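Local coordinates for glutathione s-transferase S2 (Nilaparvata lugens, PDB 5H5L), which is a sigma-class, glutathione-requiring prostaglandin D synthase that probably also transfers glutathione to electrophilic substrates with release of a halide, at residues E16-R19 with W20-Y24; P40-K43 with S44-Y48; T65-A68 with R69-K73; L117-L121 with L122-V126. All blocks are in the same frame, centred on the assembly; numbering follows the deposited sequence.

The four contacts follow one another along the chain without overlapping. Contacts 1, 2 and 3 belong to the thioredoxin-like N-terminal domain, contact 4 to the helical C-terminal domain. Contacts 1 and 3, on helices 15-25 and 64-75, have centres about 10 Å apart and touch: Ile-18 meets Ile-67 and Leu-22 meets Leu-71. Contact 2, centred about 23 Å from both, runs from helix 39-43 into the next loop and holds glutathione through Lys-43; it and contact 3 also reach the second subunit. Contact 4, on helix 111-139, lies about 30 Å between centres from contact 3. The N-terminal domain thus joins the glutathione site to the subunit interface, while contact 4 lies away from both.

Contact 1: residues E16-R19 with W20-Y24; sequences EPIR and WMLSY
Charge and polar contacts gather at Glu-16, whose carboxylate serves both Arg-19 and Trp-20 one turn on. OE1 of Glu-16 lies at the edge of the Arg-19 guanidinium, near its plane, 3.0 Å from NH1 of Arg-19 in a salt bridge. OE2 of Glu-16 turns its anti side to the indole NE1 of Trp-20 at 2.8 Å; the N-H is well off straight, at 135°, and the carboxylate stands almost upright to the ring plane. A bend at chi2 (67°) curls the chain back alongside the helix to allow this. OE2 is also held by Trp-193 and Arg-197, so an alanine here would probably leave three donors without their acceptor and Arg-19 short of a charge partner. Arg-19 itself reaches on to Asp-31 and to the carbonyls of Phe-9 and Phe-11, a spread that suits a long, many-handed side chain.

The helix is the crossover of the beta-alpha-beta unit formed by strand 4-9, helix 15-25 and strand 30-34, the opening of the thioredoxin-like domain. The carbonyl of Arg-19 takes one backbone and one side-chain donor from opposite faces of its plane, N and OG of Ser-23, each at 2.9 Å; serine is short enough to fold back so.

Apolar packing falls to Ile-18 and Leu-22, lying side by side with CG2 of Ile-18 3.9 Å from CD1 of Leu-22 and both directed at strand 4-9.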
loop_
_atom_site.group_PDB
_atom_site.type_symbol
_atom_site.label_atom_id
_atom_site.label_comp_id
_atom_site.label_asym_id
_atom_site.label_seq_id
_atom_site.Cartn_x
_atom_site.Cartn_y
_atom_site.Cartn_z
ATOM N N GLU B 16 -12.681 1.725 -9.756
ATOM C CA GLU B 16 -12.730 0.883 -10.954
ATOM C C GLU B 16 -11.994 -0.432 -10.796
ATOM O O GLU B 16 -12.523 -1.463 -11.251
ATOM C CB GLU B 16 -12.160 1.667 -12.146
ATOM C CG GLU B 16 -12.599 1.147 -13.517
ATOM C CD GLU B 16 -14.091 1.335 -13.778
ATOM O OE1 GLU B 16 -14.716 2.111 -13.018
ATOM O OE2 GLU B 16 -14.630 0.709 -14.729
ATOM N N PRO B 17 -10.826 -0.493 -10.162
ATOM C CA PRO B 17 -10.220 -1.801 -9.941
ATOM C C PRO B 17 -11.142 -2.753 -9.219
ATOM O O PRO B 17 -11.173 -3.944 -9.551
ATOM C CB PRO B 17 -8.955 -1.474 -9.138
ATOM C CG PRO B 17 -9.016 -0.090 -8.806
ATOM C CD PRO B 17 -9.960 0.600 -9.691
ATOM N N ILE B 18 -11.937 -2.263 -8.265
ATOM C CA ILE B 18 -12.842 -3.165 -7.565
ATOM C C ILE B 18 -14.002 -3.570 -8.470
ATOM O O ILE B 18 -14.394 -4.743 -8.522
ATOM C CB ILE B 18 -13.330 -2.502 -6.264
ATOM C CG1 ILE B 18 -12.148 -2.226 -5.321
ATOM C CG2 ILE B 18 -14.331 -3.405 -5.561
ATOM C CD1 ILE B 18 -12.434 -1.240 -4.240
ATOM N N ARG B 19 -14.550 -2.614 -9.227
ATOM C CA ARG B 19 -15.600 -2.964 -10.185
ATOM C C ARG B 19 -15.107 -3.989 -11.200
ATOM O O ARG B 19 -15.816 -4.958 -11.519
ATOM C CB ARG B 19 -16.106 -1.702 -10.896
ATOM C CG ARG B 19 -16.773 -0.658 -9.993
ATOM C CD ARG B 19 -16.934 0.686 -10.709
ATOM N NE ARG B 19 -17.500 1.752 -9.883
ATOM C CZ ARG B 19 -17.055 3.000 -9.852
ATOM N NH1 ARG B 19 -16.011 3.372 -10.588
ATOM N NH2 ARG B 19 -17.641 3.891 -9.063
ATOM N N TRP B 20 -13.890 -3.802 -11.728
ATOM C CA TRP B 20 -13.376 -4.775 -12.685
ATOM C C TRP B 20 -13.188 -6.132 -12.042
ATOM O O TRP B 20 -13.479 -7.155 -12.662
ATOM C CB TRP B 20 -12.041 -4.328 -13.305
ATOM C CG TRP B 20 -12.149 -3.185 -14.282
ATOM C CD1 TRP B 20 -13.185 -2.314 -14.406
ATOM C CD2 TRP B 20 -11.174 -2.789 -15.272
ATOM N NE1 TRP B 20 -12.921 -1.397 -15.402
ATOM C CE2 TRP B 20 -11.693 -1.669 -15.941
ATOM C CE3 TRP B 20 -9.913 -3.265 -15.636
ATOM C CZ2 TRP B 20 -11.011 -1.024 -16.945
ATOM C CZ3 TRP B 20 -9.232 -2.618 -16.646
ATOM C CH2 TRP B 20 -9.793 -1.523 -17.300
ATOM N N MET B 21 -12.661 -6.177 -10.814
ATOM C CA MET B 21 -12.459 -7.471 -10.156
ATOM C C MET B 21 -13.791 -8.169 -9.893
ATOM O O MET B 21 -13.915 -9.389 -10.069
ATOM C CB MET B 21 -11.686 -7.282 -8.849
ATOM C CG MET B 21 -10.187 -7.001 -9.025
ATOM S SD MET B 21 -9.345 -8.216 -10.023
ATOM C CE MET B 21 -9.638 -9.686 -9.126
ATOM N N LEU B 22 -14.788 -7.419 -9.474
ATOM C CA LEU B 22 -16.092 -8.035 -9.225
ATOM C C LEU B 22 -16.714 -8.508 -10.535
ATOM O O LEU B 22 -17.319 -9.587 -10.587
ATOM C CB LEU B 22 -17.003 -7.043 -8.515
ATOM C CG LEU B 22 -16.642 -6.716 -7.056
ATOM C CD1 LEU B 22 -17.433 -5.553 -6.616
ATOM C CD2 LEU B 22 -16.951 -7.904 -6.179
ATOM N N SER B 23 -16.486 -7.756 -11.616
ATOM C CA SER B 23 -16.952 -8.178 -12.941
ATOM C C SER B 23 -16.225 -9.429 -13.381
ATOM O O SER B 23 -16.850 -10.417 -13.781
ATOM C CB SER B 23 -16.746 -7.053 -13.941
ATOM O OG SER B 23 -17.565 -5.966 -13.596
ATOM N N TYR B 24 -14.898 -9.438 -13.249
ATOM C CA TYR B 24 -14.166 -10.654 -13.561
ATOM C C TYR B 24 -14.671 -11.828 -12.741
ATOM O O TYR B 24 -14.688 -12.965 -13.218
ATOM C CB TYR B 24 -12.682 -10.476 -13.313
ATOM C CG TYR B 24 -11.862 -11.643 -13.778
ATOM C CD1 TYR B 24 -11.358 -11.693 -15.068
ATOM C CD2 TYR B 24 -11.551 -12.666 -12.937
ATOM C CE1 TYR B 24 -10.563 -12.748 -15.486
ATOM C CE2 TYR B 24 -10.756 -13.721 -13.347
ATOM C CZ TYR B 24 -10.277 -13.761 -14.633
ATOM O OH TYR B 24 -9.481 -14.820 -15.031
#

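Contact 2: residues P40-K43 with S44-Y48; sequences PTIK and STTPY. With GSH (glutathione), chain E.
The carbonyl of Lys-43 is a flat group approached in two ways by Thr-46. The backbone N of Thr-46 stands above the carbonyl plane, 56° out of it and 3.2 Å from O of Lys-43, while the hydroxyl OG1 of Thr-46 comes nearer the plane, tilted by 17°, and donates to that same oxygen at 2.9 Å. One residue earlier the carbonyl of Ile-42 is likewise met from above its plane, by N of Thr-45 at 2.8 Å. The hydroxyl of Thr-45 is modelled too close to that oxygen for its bond to be trusted.

Threonine suits position 46 because OG1, set between its own backbone N and carbonyl carbon (chi1 63°), lies beside the N-H and can share its target. A valine in its place would probably leave the carbonyl of Lys-43 with the backbone donor alone and hold the turn less firmly.

The arrangement is a type I beta turn from Lys-43 to Thr-46, which takes the chain out of helix 39-43 and into the loop before strand 53-56 in the glutathione-binding domain.

The side chain of Lys-43 reaches glutathione. With CG opposite the backbone N, the chain runs straight to CE and bends only at its last torsion, so that NZ of Lys-43 donates to carboxylate oxygen O32 of glutathione at 2.5 Å, as a long cationic residue can. NZ also donates to the carbonyl of Gly-49, while Trp-39 NE1 is another of glutathione's hydrogen-bonding partners. Beyond the turn, the carbonyl of Pro-47 accepts from Lys-132 of the second subunit.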
loop_
_atom_site.group_PDB
_atom_site.type_symbol
_atom_site.label_atom_id
_atom_site.label_comp_id
_atom_site.label_asym_id
_atom_site.label_seq_id
_atom_site.Cartn_x
_atom_site.Cartn_y
_atom_site.Cartn_z
ATOM N N PRO B 40 -19.556 15.796 1.108
ATOM C CA PRO B 40 -19.442 16.203 2.523
ATOM C C PRO B 40 -20.449 15.479 3.416
ATOM O O PRO B 40 -20.152 15.207 4.585
ATOM C CB PRO B 40 -19.670 17.723 2.484
ATOM C CG PRO B 40 -19.394 18.131 1.060
ATOM C CD PRO B 40 -19.762 16.947 0.210
ATOM N N THR B 41 -21.613 15.117 2.874
ATOM C CA THR B 41 -22.580 14.298 3.611
ATOM C C THR B 41 -22.069 12.883 3.807
ATOM O O THR B 41 -22.114 12.347 4.919
ATOM C CB THR B 41 -23.922 14.251 2.872
ATOM O OG1 THR B 41 -24.516 15.554 2.887
ATOM C CG2 THR B 41 -24.887 13.212 3.509
ATOM N N ILE B 42 -21.593 12.250 2.731
ATOM C CA ILE B 42 -21.293 10.838 2.833
ATOM C C ILE B 42 -19.967 10.619 3.551
ATOM O O ILE B 42 -19.772 9.581 4.173
ATOM C CB ILE B 42 -21.328 10.216 1.420
ATOM C CG1 ILE B 42 -22.761 10.226 0.870
ATOM C CG2 ILE B 42 -20.792 8.789 1.420
ATOM C CD1 ILE B 42 -23.701 9.311 1.647
ATOM N N LYS B 43 -19.057 11.597 3.493
ATOM C CA LYS B 43 -17.699 11.421 3.998
ATOM C C LYS B 43 -17.679 10.933 5.440
ATOM O O LYS B 43 -16.921 10.015 5.789
ATOM C CB LYS B 43 -16.938 12.741 3.879
ATOM C CG LYS B 43 -15.490 12.711 4.360
ATOM C CD LYS B 43 -14.783 14.027 4.032
ATOM C CE LYS B 43 -13.354 14.046 4.562
ATOM N NZ LYS B 43 -12.482 13.077 3.865
ATOM N N SER B 44 -18.489 11.551 6.296
ATOM C CA SER B 44 -18.501 11.219 7.718
ATOM C C SER B 44 -19.066 9.835 7.991
ATOM O O SER B 44 -19.040 9.393 9.138
ATOM C CB SER B 44 -19.321 12.261 8.493
ATOM O OG SER B 44 -20.555 12.524 7.836
ATOM N N THR B 45 -19.595 9.157 6.981
ATOM C CA THR B 45 -20.169 7.820 7.157
ATOM C C THR B 45 -19.174 6.713 6.811
ATOM O O THR B 45 -19.470 5.524 7.023
ATOM C CB THR B 45 -21.399 7.676 6.264
ATOM O OG1 THR B 45 -20.981 7.752 4.885
ATOM C CG2 THR B 45 -22.414 8.809 6.542
ATOM N N THR B 46 -18.035 7.067 6.302
ATOM C CA THR B 46 -17.090 6.043 5.873
ATOM C C THR B 46 -16.101 5.744 6.995
ATOM O O THR B 46 -15.907 6.576 7.891
ATOM C CB THR B 46 -16.354 6.498 4.625
ATOM O OG1 THR B 46 -15.578 7.662 4.900
ATOM C CG2 THR B 46 -17.351 6.816 3.539
ATOM N N PRO B 47 -15.499 4.544 7.002
ATOM C CA PRO B 47 -14.656 4.152 8.151
ATOM C C PRO B 47 -13.545 5.127 8.456
ATOM O O PRO B 47 -13.285 5.409 9.624
ATOM C CB PRO B 47 -14.094 2.795 7.720
ATOM C CG PRO B 47 -15.138 2.268 6.782
ATOM C CD PRO B 47 -15.587 3.459 6.005
ATOM N N TYR B 48 -12.904 5.676 7.435
ATOM C CA TYR B 48 -11.756 6.549 7.626
ATOM C C TYR B 48 -11.859 7.805 6.768
ATOM O O TYR B 48 -10.840 8.456 6.496
ATOM C CB TYR B 48 -10.455 5.770 7.359
ATOM C CG TYR B 48 -10.111 4.827 8.501
ATOM C CD1 TYR B 48 -9.296 5.240 9.558
ATOM C CD2 TYR B 48 -10.607 3.526 8.534
ATOM C CE1 TYR B 48 -8.993 4.377 10.600
ATOM C CE2 TYR B 48 -10.275 2.651 9.599
ATOM C CZ TYR B 48 -9.501 3.103 10.629
ATOM O OH TYR B 48 -9.178 2.254 11.678
HETATM N N1 GSH E . -5.419 4.255 0.173
HETATM C CA1 GSH E . -6.819 4.495 -0.156
HETATM C C1 GSH E . -7.276 3.442 -1.181
HETATM O O11 GSH E . -6.425 2.943 -1.987
HETATM O O12 GSH E . -8.487 3.070 -1.240
HETATM C CB1 GSH E . -6.960 5.888 -0.828
HETATM C CG1 GSH E . -8.444 6.203 -0.922
HETATM C CD1 GSH E . -8.628 7.664 -1.444
HETATM O OE1 GSH E . -7.703 8.383 -1.616
HETATM N N2 GSH E . -9.991 8.130 -1.717
HETATM C CA2 GSH E . -10.178 9.484 -2.226
HETATM C C2 GSH E . -11.199 10.198 -1.360
HETATM O O2 GSH E . -11.969 9.571 -0.711
HETATM C CB2 GSH E . -10.742 9.365 -3.624
HETATM S SG2 GSH E . -9.631 8.446 -4.685
HETATM N N3 GSH E . -11.241 11.651 -1.387
HETATM C CA3 GSH E . -12.243 12.359 -0.597
HETATM C C3 GSH E . -11.618 12.922 0.664
HETATM O O31 GSH E . -10.416 12.703 0.942
HETATM O O32 GSH E . -12.337 13.611 1.406
HETATM O O HOH W 1 -23.526 13.083 6.729
#

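Contact 3: residues T65-A68 with R69-K73; sequences TAIA and RYLGK
Ile-67 and Leu-71, one turn apart, form the close-packed apolar side of this helical stretch. Their side chains lie alongside each other and point the same way, CG2 of Ile-67 being 3.9 Å from CD1 of Leu-71. Branched aliphatic residues suit a position facing helix 15-25, where Ile-67 rests on Ile-18 and Leu-71 on Met-21, Leu-22 and Leu-25. Beneath them the backbone is drawn tight: N of Leu-71 points almost straight at O of Ile-67 (2.9 Å, 175°), and N of Gly-72 donates to O of Ala-68 at 2.7 Å. Glycine suits this place because a side chain would crowd O of Ala-68.

Helix 64-75 closes the thioredoxin-like domain, following strand 59-62, and its other side meets the second subunit. There the contact is polar, though still buried. Arg-69 and Thr-65 slant across each other, with CG2 of Thr-65 3.7 Å from NH2 of Arg-69, and one face of the guanidinium lies over the carbonyl of Thr-65, whose oxygen is 4.1 Å from NH1 of Arg-69. The arginine chain starts out extended (chi1 -176°) and turns at chi3 (-61°), which brings its polar end round to Asp-89 of its own chain and Asp-89 of the second subunit. OG1 of Thr-65, a small hydroxylated residue, is hydrogen-bonded to ND2 of Asn-96. The solvent side belongs to partly exposed Lys-73, which extends to Asp-85.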
loop_
_atom_site.group_PDB
_atom_site.type_symbol
_atom_site.label_atom_id
_atom_site.label_comp_id
_atom_site.label_asym_id
_atom_site.label_seq_id
_atom_site.Cartn_x
_atom_site.Cartn_y
_atom_site.Cartn_z
ATOM N N THR B 65 -6.395 -1.416 -2.696
ATOM C CA THR B 65 -5.415 -2.479 -2.919
ATOM C C THR B 65 -5.756 -3.731 -2.114
ATOM O O THR B 65 -5.718 -4.845 -2.653
ATOM C CB THR B 65 -3.999 -2.003 -2.581
ATOM O OG1 THR B 65 -3.671 -0.829 -3.338
ATOM C CG2 THR B 65 -2.968 -3.045 -2.938
ATOM N N ALA B 66 -6.068 -3.571 -0.813
ATOM C CA ALA B 66 -6.405 -4.725 0.016
ATOM C C ALA B 66 -7.593 -5.478 -0.563
ATOM O O ALA B 66 -7.628 -6.728 -0.568
ATOM C CB ALA B 66 -6.717 -4.281 1.456
ATOM N N ILE B 67 -8.592 -4.728 -1.009
ATOM C CA ILE B 67 -9.806 -5.347 -1.549
ATOM C C ILE B 67 -9.509 -6.034 -2.874
ATOM O O ILE B 67 -9.948 -7.162 -3.116
ATOM C CB ILE B 67 -10.901 -4.281 -1.706
ATOM C CG1 ILE B 67 -11.318 -3.737 -0.338
ATOM C CG2 ILE B 67 -12.089 -4.847 -2.521
ATOM C CD1 ILE B 67 -12.161 -2.482 -0.375
ATOM N N ALA B 68 -8.738 -5.377 -3.744
ATOM C CA ALA B 68 -8.384 -5.990 -5.026
ATOM C C ALA B 68 -7.671 -7.326 -4.839
ATOM O O ALA B 68 -7.952 -8.300 -5.560
ATOM C CB ALA B 68 -7.525 -5.015 -5.825
ATOM N N ARG B 69 -6.744 -7.396 -3.864
ATOM C CA ARG B 69 -6.010 -8.626 -3.589
ATOM C C ARG B 69 -6.960 -9.713 -3.096
ATOM O O ARG B 69 -6.854 -10.875 -3.494
ATOM C CB ARG B 69 -4.904 -8.359 -2.550
ATOM C CG ARG B 69 -3.982 -9.583 -2.255
ATOM C CD ARG B 69 -2.929 -9.307 -1.115
ATOM N NE ARG B 69 -2.043 -8.201 -1.509
ATOM C CZ ARG B 69 -2.123 -6.968 -1.036
ATOM N NH1 ARG B 69 -3.030 -6.650 -0.106
ATOM N NH2 ARG B 69 -1.306 -6.035 -1.504
ATOM N N TYR B 70 -7.869 -9.340 -2.195
ATOM C CA TYR B 70 -8.873 -10.259 -1.678
ATOM C C TYR B 70 -9.719 -10.840 -2.810
ATOM O O TYR B 70 -9.816 -12.065 -2.965
ATOM C CB TYR B 70 -9.754 -9.509 -0.670
ATOM C CG TYR B 70 -11.002 -10.245 -0.220
ATOM C CD1 TYR B 70 -10.911 -11.323 0.655
ATOM C CD2 TYR B 70 -12.271 -9.855 -0.643
ATOM C CE1 TYR B 70 -12.034 -11.989 1.098
ATOM C CE2 TYR B 70 -13.405 -10.535 -0.201
ATOM C CZ TYR B 70 -13.269 -11.592 0.677
ATOM O OH TYR B 70 -14.331 -12.286 1.169
ATOM N N LEU B 71 -10.301 -9.973 -3.642
ATOM C CA LEU B 71 -11.033 -10.461 -4.817
ATOM C C LEU B 71 -10.132 -11.225 -5.779
ATOM O O LEU B 71 -10.552 -12.229 -6.370
ATOM C CB LEU B 71 -11.700 -9.308 -5.515
ATOM C CG LEU B 71 -12.627 -8.539 -4.591
ATOM C CD1 LEU B 71 -13.132 -7.326 -5.286
ATOM C CD2 LEU B 71 -13.783 -9.411 -4.160
ATOM N N GLY B 72 -8.870 -10.839 -5.879
ATOM C CA GLY B 72 -7.948 -11.595 -6.712
ATOM C C GLY B 72 -7.794 -13.017 -6.231
ATOM O O GLY B 72 -7.748 -13.950 -7.041
ATOM N N LYS B 73 -7.680 -13.202 -4.910
ATOM C CA LYS B 73 -7.643 -14.554 -4.358
ATOM C C LYS B 73 -8.917 -15.297 -4.714
ATOM O O LYS B 73 -8.875 -16.453 -5.124
ATOM C CB LYS B 73 -7.516 -14.556 -2.833
ATOM C CG LYS B 73 -6.193 -14.120 -2.243
ATOM C CD LYS B 73 -5.168 -15.202 -2.386
ATOM C CE LYS B 73 -3.802 -14.701 -1.897
ATOM N NZ LYS B 73 -2.718 -15.698 -2.191
#

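Contact 4: residues L117-L121 with L122-V126; sequences LEETL and LNETV
Thr-120 and Leu-121 meet Glu-124, Thr-125 and Val-126 across a turn wider than the usual alpha-helical one. The oxygen of Thr-120 accepts two backbone bonds from opposite faces of its plane. N of Glu-124, four residues on, lies 2.8 Å from O of Thr-120. N of Thr-125, five on, lies 3.0 Å from O of Thr-120. Next, N of Val-126 donates to O of Leu-121 at 2.9 Å, nearly straight at 174°, again five residues on. This shift of bonding is a pi-type turn, and the axes of the short segments 117-121 and 122-126 are 54° apart.

The side chains follow the shifted spacing. CD1 of Leu-121 packs 4.0 Å from CG2 of Val-126 and also touches CB of Thr-125, because a chi1 of 176° sets CG of Leu-121 trans to the backbone N. Leu-121 and Val-126, both aliphatic, are buried. On the outer side, CG2 of Thr-120 lies 3.5 Å from OE1 of Glu-124, a methyl against a carboxylate, and OE2 of Glu-119 comes within 3.8 Å of OE2 of Glu-124. The repulsion between the two acids is probably eased by solvent, both residues being exposed.

Before the wide turn the helix is regular. N of Leu-122 donates to O of Glu-118 at 2.7 Å, and their side chains run side by side, CG of Glu-118 lying 3.6 Å from CD1 of Leu-122.

Farther out, Trp-167 lies against this face: its indole NE1 donates to OE2 of Glu-118, and it packs against Leu-121 and Leu-122. In the helical C-terminal domain, helix 111-139 lies along helix 82-106, where Glu-118 touches Trp-105, Thr-125 Ser-101 and Val-126 Phe-98.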
loop_
_atom_site.group_PDB
_atom_site.type_symbol
_atom_site.label_atom_id
_atom_site.label_comp_id
_atom_site.label_asym_id
_atom_site.label_seq_id
_atom_site.Cartn_x
_atom_site.Cartn_y
_atom_site.Cartn_z
ATOM N N LEU B 117 4.518 20.826 -11.379
ATOM C CA LEU B 117 4.394 19.415 -11.016
ATOM C C LEU B 117 4.124 18.567 -12.246
ATOM O O LEU B 117 4.772 17.540 -12.457
ATOM C CB LEU B 117 3.289 19.229 -9.983
ATOM C CG LEU B 117 3.592 19.880 -8.628
ATOM C CD1 LEU B 117 2.345 19.890 -7.752
ATOM C CD2 LEU B 117 4.731 19.189 -7.944
ATOM N N GLU B 118 3.187 19.001 -13.092
ATOM C CA GLU B 118 2.861 18.247 -14.299
ATOM C C GLU B 118 4.073 18.080 -15.207
ATOM O O GLU B 118 4.258 17.017 -15.809
ATOM C CB GLU B 118 1.725 18.926 -15.051
ATOM C CG GLU B 118 1.356 18.236 -16.355
ATOM C CD GLU B 118 0.402 19.040 -17.212
ATOM O OE1 GLU B 118 0.449 20.289 -17.166
ATOM O OE2 GLU B 118 -0.390 18.415 -17.947
ATOM N N GLU B 119 4.902 19.123 -15.341
ATOM C CA GLU B 119 6.115 19.007 -16.142
ATOM C C GLU B 119 7.046 17.947 -15.567
ATOM O O GLU B 119 7.572 17.090 -16.292
ATOM C CB GLU B 119 6.837 20.356 -16.199
ATOM C CG GLU B 119 8.293 20.283 -16.723
ATOM C CD GLU B 119 9.361 20.172 -15.611
ATOM O OE1 GLU B 119 9.147 20.722 -14.501
ATOM O OE2 GLU B 119 10.427 19.545 -15.858
ATOM N N THR B 120 7.324 18.033 -14.271
ATOM C CA THR B 120 8.167 17.015 -13.645
ATOM C C THR B 120 7.539 15.635 -13.807
ATOM O O THR B 120 8.214 14.669 -14.179
ATOM C CB THR B 120 8.377 17.357 -12.173
ATOM O OG1 THR B 120 9.012 18.638 -12.072
ATOM C CG2 THR B 120 9.238 16.296 -11.462
ATOM N N LEU B 121 6.228 15.544 -13.550
ATOM C CA LEU B 121 5.495 14.296 -13.714
ATOM C C LEU B 121 5.662 13.739 -15.124
ATOM O O LEU B 121 6.059 12.585 -15.316
ATOM C CB LEU B 121 4.024 14.552 -13.391
ATOM C CG LEU B 121 3.046 13.418 -13.589
ATOM C CD1 LEU B 121 3.455 12.182 -12.726
ATOM C CD2 LEU B 121 1.676 13.969 -13.192
ATOM N N LEU B 122 5.414 14.560 -16.137
ATOM C CA LEU B 122 5.434 14.020 -17.488
ATOM C C LEU B 122 6.847 13.754 -18.000
ATOM O O LEU B 122 7.062 12.773 -18.713
ATOM C CB LEU B 122 4.683 14.961 -18.426
ATOM C CG LEU B 122 3.183 15.031 -18.256
ATOM C CD1 LEU B 122 2.591 16.181 -19.073
ATOM C CD2 LEU B 122 2.597 13.695 -18.685
ATOM N N ASN B 123 7.835 14.566 -17.645
ATOM C CA ASN B 123 9.151 14.385 -18.244
ATOM C C ASN B 123 10.188 13.710 -17.344
ATOM O O ASN B 123 11.227 13.299 -17.855
ATOM C CB ASN B 123 9.692 15.736 -18.733
ATOM C CG ASN B 123 8.663 16.514 -19.581
ATOM O OD1 ASN B 123 7.696 15.948 -20.092
ATOM N ND2 ASN B 123 8.901 17.804 -19.757
ATOM N N GLU B 124 9.934 13.544 -16.044
ATOM C CA GLU B 124 10.836 12.761 -15.204
ATOM C C GLU B 124 10.160 11.566 -14.537
ATOM O O GLU B 124 10.623 10.423 -14.700
ATOM C CB GLU B 124 11.479 13.697 -14.175
ATOM C CG GLU B 124 12.671 14.502 -14.801
ATOM C CD GLU B 124 12.469 16.008 -14.778
ATOM O OE1 GLU B 124 11.883 16.514 -13.795
ATOM O OE2 GLU B 124 12.898 16.687 -15.741
ATOM N N THR B 125 9.026 11.772 -13.864
ATOM C CA THR B 125 8.443 10.707 -13.055
ATOM C C THR B 125 7.875 9.574 -13.904
ATOM O O THR B 125 8.140 8.397 -13.632
ATOM C CB THR B 125 7.364 11.275 -12.156
ATOM O OG1 THR B 125 7.917 12.365 -11.424
ATOM C CG2 THR B 125 6.868 10.220 -11.163
ATOM N N VAL B 126 7.013 9.895 -14.866
ATOM C CA VAL B 126 6.474 8.869 -15.748
ATOM C C VAL B 126 7.576 8.081 -16.450
ATOM O O VAL B 126 7.555 6.844 -16.382
ATOM C CB VAL B 126 5.473 9.501 -16.735
ATOM C CG1 VAL B 126 5.066 8.511 -17.787
ATOM C CG2 VAL B 126 4.270 10.027 -15.990
#